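Local coordinates for probable TonB-dependent siderophore receptor PiuA (Acinetobacter baumannii, PDB 5FP1), which probably binds iron-chelating siderophores at the outer membrane as the first step of TonB-dependent iron uptake, at residues Asp39-Ser43 and Tyr485-Ala489. Numbering follows the deposited sequence.
Sequences DTPKS and YTSYA. With C8E ((hydroxyethyloxy)tri(ethyloxy)octane), chain C.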
loop_
_atom_site.group_PDB
_atom_site.type_symbol
_atom_site.label_atom_id
_atom_site.label_comp_id
_atom_site.label_asym_id
_atom_site.label_seq_id
_atom_site.Cartn_x
_atom_site.Cartn_y
_atom_site.Cartn_z
ATOM N N ASP A 39 18.054 2.119 -17.227
ATOM C CA ASP A 39 17.679 1.863 -18.594
ATOM C C ASP A 39 16.260 1.373 -18.749
ATOM O O ASP A 39 15.831 1.064 -19.848
ATOM C CB ASP A 39 18.627 0.830 -19.173
ATOM C CG ASP A 39 20.075 1.322 -19.156
ATOM O OD1 ASP A 39 20.294 2.543 -19.004
ATOM O OD2 ASP A 39 20.966 0.476 -19.211
ATOM N N THR A 40 15.520 1.312 -17.651
ATOM C CA THR A 40 14.139 0.835 -17.701
ATOM C C THR A 40 13.249 2.020 -18.035
ATOM O O THR A 40 13.318 3.041 -17.365
ATOM C CB THR A 40 13.771 0.188 -16.343
ATOM O OG1 THR A 40 14.619 -0.951 -16.106
ATOM C CG2 THR A 40 12.296 -0.226 -16.309
ATOM N N PRO A 41 12.429 1.913 -19.096
ATOM C CA PRO A 41 11.603 3.029 -19.546
ATOM C C PRO A 41 10.270 3.119 -18.776
ATOM O O PRO A 41 9.184 3.072 -19.362
ATOM C CB PRO A 41 11.393 2.717 -21.028
ATOM C CG PRO A 41 11.388 1.209 -21.066
ATOM C CD PRO A 41 12.365 0.773 -20.029
ATOM N N LYS A 42 10.386 3.250 -17.461
ATOM C CA LYS A 42 9.242 3.233 -16.560
ATOM C C LYS A 42 9.698 3.847 -15.265
ATOM O O LYS A 42 10.862 3.722 -14.898
ATOM C CB LYS A 42 8.798 1.788 -16.329
ATOM C CG LYS A 42 7.364 1.634 -15.834
ATOM C CD LYS A 42 6.924 0.180 -15.887
ATOM C CE LYS A 42 5.420 0.078 -15.733
ATOM N NZ LYS A 42 4.719 0.413 -17.005
ATOM N N SER A 43 8.795 4.525 -14.566
ATOM C CA SER A 43 9.139 5.095 -13.262
ATOM C C SER A 43 9.050 4.051 -12.176
ATOM O O SER A 43 8.014 3.400 -11.995
ATOM C CB SER A 43 8.224 6.247 -12.934
ATOM O OG SER A 43 8.341 7.275 -13.909
ATOM N N TYR A 485 13.805 8.245 -22.696
ATOM C CA TYR A 485 12.872 7.233 -23.140
ATOM C C TYR A 485 11.488 7.745 -23.356
ATOM O O TYR A 485 11.114 8.815 -22.857
ATOM C CB TYR A 485 12.847 6.044 -22.152
ATOM C CG TYR A 485 12.214 6.389 -20.815
ATOM C CD1 TYR A 485 10.835 6.242 -20.607
ATOM C CD2 TYR A 485 12.987 6.881 -19.778
ATOM C CE1 TYR A 485 10.247 6.571 -19.373
ATOM C CE2 TYR A 485 12.421 7.200 -18.545
ATOM C CZ TYR A 485 11.052 7.039 -18.350
ATOM O OH TYR A 485 10.528 7.412 -17.134
ATOM N N THR A 486 10.747 6.952 -24.123
ATOM C CA THR A 486 9.306 7.093 -24.329
ATOM C C THR A 486 8.713 5.716 -24.116
ATOM O O THR A 486 9.260 4.732 -24.615
ATOM C CB THR A 486 8.979 7.492 -25.790
ATOM O OG1 THR A 486 9.742 8.642 -26.160
ATOM C CG2 THR A 486 7.494 7.789 -25.942
ATOM N N SER A 487 7.575 5.631 -23.432
ATOM C CA SER A 487 6.920 4.342 -23.278
ATOM C C SER A 487 5.420 4.429 -23.177
ATOM O O SER A 487 4.850 5.463 -22.849
ATOM C CB SER A 487 7.494 3.582 -22.073
ATOM O OG SER A 487 7.115 4.207 -20.864
ATOM N N TYR A 488 4.798 3.314 -23.487
ATOM C CA TYR A 488 3.365 3.166 -23.415
ATOM C C TYR A 488 3.041 1.831 -22.750
ATOM O O TYR A 488 3.620 0.803 -23.082
ATOM C CB TYR A 488 2.763 3.225 -24.815
ATOM C CG TYR A 488 1.275 3.037 -24.842
ATOM C CD1 TYR A 488 0.415 4.051 -24.470
ATOM C CD2 TYR A 488 0.734 1.813 -25.189
ATOM C CE1 TYR A 488 -0.963 3.862 -24.484
ATOM C CE2 TYR A 488 -0.632 1.614 -25.206
ATOM C CZ TYR A 488 -1.474 2.639 -24.850
ATOM O OH TYR A 488 -2.842 2.407 -24.865
ATOM N N ALA A 489 2.077 1.832 -21.842
ATOM C CA ALA A 489 1.702 0.588 -21.130
ATOM C C ALA A 489 0.234 0.632 -20.779
ATOM O O ALA A 489 -0.327 1.722 -20.529
ATOM C CB ALA A 489 2.550 0.412 -19.874
HETATM C C1 C8E C . 9.251 7.628 -30.010
HETATM C C2 C8E C . 10.739 7.383 -30.137
HETATM C C3 C8E C . 11.343 7.187 -28.765
HETATM C C4 C8E C . 12.766 7.668 -28.706
HETATM C C5 C8E C . 13.319 7.659 -27.302
HETATM C C6 C8E C . 12.592 8.626 -26.400
HETATM C C7 C8E C . 13.151 10.010 -26.467
HETATM C C8 C8E C . 12.090 11.013 -26.042
HETATM O O9 C8E C . 11.308 11.291 -27.206
HETATM C C10 C8E C . 10.007 11.827 -26.937
HETATM C C11 C8E C . 10.111 13.301 -26.591
HETATM O O12 C8E C . 11.035 13.477 -25.524
HETATM C C13 C8E C . 11.159 14.862 -25.194
HETATM C C14 C8E C . 12.095 15.031 -24.007
HETATM O O15 C8E C . 13.435 15.243 -24.450
HETATM C C16 C8E C . 13.830 16.614 -24.339
HETATM C C17 C8E C . 15.338 16.716 -24.184
HETATM O O18 C8E C . 15.773 15.651 -23.346
#
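P41 lies over one face of the Y485 ring in a CH-pi contact, its CA 3.7 Å from the ring centroid and not far from the ring normal. The pyrrolidine adds apolar packing beside it, with P41 CB 3.6 Å from Y485 CD1. Two residues along the strand, S487 OG donates a hydrogen bond to P41 O (2.8 Å), arriving 27° out of the carbonyl plane. S487 OG sits between its own backbone N and carbonyl carbon (chi1 70°), and the like torsion in Y485 turns its ring toward the loop, where it runs from P41 at CD1 to S43 near its OH. The extended chain of K42 bends at its last torsion, bringing NZ to 3.6 Å from A489 CB, while that ammonium bonds to S123 O.

P41 centres an inverse gamma turn, closed by a weak bond from K42 N to T40 O (2.9 Å). In the next shell, E524 OE2 on the neighbouring strand 518-531 is hydrogen-bonded to both Y485 OH and S43 OG, and K528 reaches the carbonyls of T40 and K42. Proline-on-tyrosine packing thus carries most of the direct contact between plug loop and inner barrel wall, one hydroxyl-carbonyl bond ties it to the strand, and charged groups of strand 518-531 add polar ties.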